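Local structure of protein transport protein SECE2 (Mycobacterium tuberculosis, 3ONR) at residues T16-A21 and Q44-D49. The protein binds calcium ions at the interfaces between its subunits, twelve of which assemble into a hollow sphere, and may also sequester other small ligands. The protein carries 2 engineered substitutions. Residues are numbered along the deposited sequence; the frame is centred on the assembly and turned at random.
Sequences TSWEQA and QDMAVD. With CA (calcium ion), chain M.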
ATOM      1  N   THR A  16     -28.836   7.379  -0.329  1.00 32.17           N
ATOM      2  CA  THR A  16     -28.847   8.063  -1.609  1.00 34.29           C
ATOM      3  C   THR A  16     -27.547   7.938  -2.409  1.00 31.20           C
ATOM      4  O   THR A  16     -27.530   7.418  -3.546  1.00 30.57           O
ATOM      5  CB  THR A  16     -29.145   9.542  -1.361  1.00 36.57           C
ATOM      6  OG1 THR A  16     -30.362   9.643  -0.605  1.00 43.83           O
ATOM      7  CG2 THR A  16     -29.312  10.343  -2.680  1.00 42.21           C
ATOM      8  N   SER A  17     -26.459   8.435  -1.833  1.00 26.10           N
ATOM      9  CA  SER A  17     -25.202   8.582  -2.529  1.00 23.68           C
ATOM     10  C   SER A  17     -24.048   8.623  -1.567  1.00 21.49           C
ATOM     11  O   SER A  17     -24.220   8.995  -0.387  1.00 19.66           O
ATOM     12  CB  SER A  17     -25.133   9.875  -3.365  1.00 26.41           C
ATOM     13  OG  SER A  17     -25.260  11.053  -2.559  1.00 22.55           O
ATOM     14  N   TRP A  18     -22.850   8.338  -2.063  1.00 20.29           N
ATOM     15  CA  TRP A  18     -21.635   8.525  -1.216  1.00 19.38           C
ATOM     16  C   TRP A  18     -21.442  10.037  -0.955  1.00 19.98           C
ATOM     17  O   TRP A  18     -20.943  10.433   0.120  1.00 19.31           O
ATOM     18  CB  TRP A  18     -20.402   7.920  -1.905  1.00 17.69           C
ATOM     19  CG  TRP A  18     -20.366   6.417  -1.705  1.00 17.25           C
ATOM     20  CD1 TRP A  18     -20.317   5.753  -0.507  1.00 18.05           C
ATOM     21  CD2 TRP A  18     -20.354   5.428  -2.711  1.00 16.91           C
ATOM     22  NE1 TRP A  18     -20.287   4.388  -0.705  1.00 18.16           N
ATOM     23  CE2 TRP A  18     -20.332   4.163  -2.058  1.00 17.81           C
ATOM     24  CE3 TRP A  18     -20.426   5.468  -4.130  1.00 18.28           C
ATOM     25  CZ2 TRP A  18     -20.373   2.959  -2.747  1.00 18.65           C
ATOM     26  CZ3 TRP A  18     -20.449   4.219  -4.820  1.00 21.11           C
ATOM     27  CH2 TRP A  18     -20.369   3.005  -4.107  1.00 18.79           C
ATOM     28  N   GLU A  19     -21.787  10.896  -1.935  1.00 20.19           N
ATOM     29  CA  GLU A  19     -21.703  12.404  -1.680  1.00 21.61           C
ATOM     30  C   GLU A  19     -22.559  12.833  -0.500  1.00 21.96           C
ATOM     31  O   GLU A  19     -22.134  13.660   0.334  1.00 21.77           O
ATOM     32  CB  GLU A  19     -22.206  13.163  -2.919  1.00 23.94           C
ATOM     33  CG  GLU A  19     -21.133  13.214  -4.065  1.00 23.69           C
ATOM     34  CD  GLU A  19     -21.174  11.971  -4.967  1.00 24.16           C
ATOM     35  OE1 GLU A  19     -21.985  11.061  -4.686  1.00 24.36           O
ATOM     36  OE2 GLU A  19     -20.456  11.961  -6.014  1.00 20.45           O
ATOM     37  N   GLN A  20     -23.790  12.301  -0.436  1.00 23.09           N
ATOM     38  CA  GLN A  20     -24.711  12.638   0.656  1.00 24.05           C
ATOM     39  C   GLN A  20     -24.215  12.069   2.017  1.00 23.45           C
ATOM     40  O   GLN A  20     -24.269  12.735   3.050  1.00 23.19           O
ATOM     41  CB  GLN A  20     -26.111  12.094   0.383  1.00 25.68           C
ATOM     42  CG  GLN A  20     -27.094  12.620   1.511  1.00 32.33           C
ATOM     43  CD  GLN A  20     -28.404  11.939   1.418  1.00 45.35           C
ATOM     44  OE1 GLN A  20     -28.654  10.928   2.094  1.00 50.89           O
ATOM     45  NE2 GLN A  20     -29.277  12.483   0.583  1.00 48.78           N
ATOM     46  N   ALA A  21     -23.762  10.829   1.995  1.00 22.29           N
ATOM     47  CA  ALA A  21     -23.153  10.201   3.179  1.00 21.12           C
ATOM     48  C   ALA A  21     -21.977  11.081   3.644  1.00 19.89           C
ATOM     49  O   ALA A  21     -21.882  11.445   4.846  1.00 20.86           O
ATOM     50  CB  ALA A  21     -22.692   8.785   2.835  1.00 20.61           C
ATOM     51  N   GLN A  44     -14.868   3.469   0.795  1.00 17.64           N
ATOM     52  CA  GLN A  44     -16.305   3.495   0.525  1.00 18.81           C
ATOM     53  C   GLN A  44     -16.783   2.039   0.509  1.00 18.03           C
ATOM     54  O   GLN A  44     -16.063   1.067   0.155  1.00 18.42           O
ATOM     55  CB  GLN A  44     -16.581   4.103  -0.872  1.00 18.35           C
ATOM     56  CG  GLN A  44     -16.279   5.590  -0.918  1.00 19.14           C
ATOM     57  CD  GLN A  44     -16.225   6.106  -2.317  1.00 23.70           C
ATOM     58  OE1 GLN A  44     -17.139   6.808  -2.770  1.00 23.32           O
ATOM     59  NE2 GLN A  44     -15.204   5.684  -3.035  1.00 23.13           N
ATOM     60  N   ASP A  45     -17.999   1.896   0.979  1.00 17.43           N
ATOM     61  CA  ASP A  45     -18.632   0.591   0.901  1.00 18.30           C
ATOM     62  C   ASP A  45     -20.138   0.760   0.806  1.00 18.66           C
ATOM     63  O   ASP A  45     -20.686   1.890   0.792  1.00 18.84           O
ATOM     64  CB  ASP A  45     -18.169  -0.409   2.005  1.00 19.13           C
ATOM     65  CG  ASP A  45     -18.729  -0.093   3.416  1.00 24.12           C
ATOM     66  OD1 ASP A  45     -18.216  -0.687   4.415  1.00 28.76           O
ATOM     67  OD2 ASP A  45     -19.712   0.667   3.479  1.00 28.58           O
ATOM     68  N   MET A  46     -20.793  -0.382   0.684  1.00 21.65           N
ATOM     69  CA  MET A  46     -22.249  -0.441   0.812  1.00 24.23           C
ATOM     70  C   MET A  46     -22.651  -1.542   1.785  1.00 25.79           C
ATOM     71  O   MET A  46     -22.088  -2.648   1.778  1.00 25.91           O
ATOM     72  CB  MET A  46     -22.928  -0.697  -0.522  1.00 25.42           C
ATOM     73  CG  MET A  46     -22.637   0.365  -1.528  1.00 29.70           C
ATOM     74  SD  MET A  46     -22.595  -0.445  -3.152  1.00 38.91           S
ATOM     75  CE  MET A  46     -24.269  -0.643  -3.381  1.00 27.19           C
ATOM     76  N   ALA A  47     -23.612  -1.217   2.645  1.00 27.35           N
ATOM     77  CA  ALA A  47     -24.276  -2.232   3.431  1.00 30.03           C
ATOM     78  C   ALA A  47     -25.574  -2.588   2.759  1.00 31.51           C
ATOM     79  O   ALA A  47     -26.256  -1.732   2.177  1.00 29.53           O
ATOM     80  CB  ALA A  47     -24.515  -1.717   4.837  1.00 33.16           C
ATOM     81  N   VAL A  48     -25.907  -3.870   2.771  1.00 33.00           N
ATOM     82  CA  VAL A  48     -27.101  -4.334   2.103  1.00 36.12           C
ATOM     83  C   VAL A  48     -27.940  -5.090   3.158  1.00 40.64           C
ATOM     84  O   VAL A  48     -27.378  -5.872   3.938  1.00 41.67           O
ATOM     85  CB  VAL A  48     -26.732  -5.266   0.921  1.00 35.84           C
ATOM     86  CG1 VAL A  48     -27.886  -5.290  -0.104  1.00 37.91           C
ATOM     87  CG2 VAL A  48     -25.476  -4.757   0.232  1.00 35.72           C
ATOM     88  N   ASP A  49     -29.249  -4.833   3.235  1.00 44.42           N
ATOM     89  CA  ASP A  49     -30.117  -5.650   4.131  1.00 48.81           C
ATOM     90  C   ASP A  49     -30.793  -6.766   3.340  1.00 51.64           C
ATOM     91  O   ASP A  49     -30.615  -6.862   2.122  1.00 50.76           O
ATOM     92  CB  ASP A  49     -31.120  -4.777   4.923  1.00 50.56           C
ATOM     93  CG  ASP A  49     -32.272  -4.244   4.059  1.00 51.35           C
ATOM     94  OD1 ASP A  49     -32.914  -3.295   4.536  1.00 56.80           O
ATOM     95  OD2 ASP A  49     -32.558  -4.753   2.937  1.00 53.34           O
TER
HETATM   96 CA    CA M  72     -21.691   9.734  -6.692  1.00 26.21          CA
HETATM   97  O   HOH W   1     -23.724  10.795  -7.313  1.00  2.24           O
HETATM   98  O   HOH W   2     -19.695   8.797  -5.927  1.00  7.90           O
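The indole NE1 of Trp-18 donates to the backbone O of Asp-45 at 2.9 Å, the only hydrogen bond between segments 16-21 and 44-49. It joins the start of helix 18-32 to strand 38-48 of the antiparallel dodecin sheet, a strand whose ladder continues into a neighbouring subunit. The acceptor lies nearly in the ring plane, although the donor is tilted 32° from the carbonyl plane. With CG anti to the carbonyl carbon (chi1 -80°), the indole reaches from the helix onto the sheet. Gln-44 covers part of one face, its CB 4.0 Å from the centroid of the five-membered ring of Trp-18 in a CH-pi contact. Met-46 CG approaches Trp-18 CZ2 obliquely at 3.7 Å, and SD makes a Met-aromatic contact. Ser-17 is the N-cap, its OG accepting from Gln-20 N. Two residues on, Glu-19 chelates calcium through OE1 (2.4 Å) and OE2 (2.6 Å), beside two waters and Glu-19 of two neighbouring subunits. Trp-18 thus works in two directions, its indole fastened to the sheet and its backbone N-H to Glu-19 OE2 of a neighbouring subunit, an example of one residue probably coupling fold packing to an intersubunit metal site.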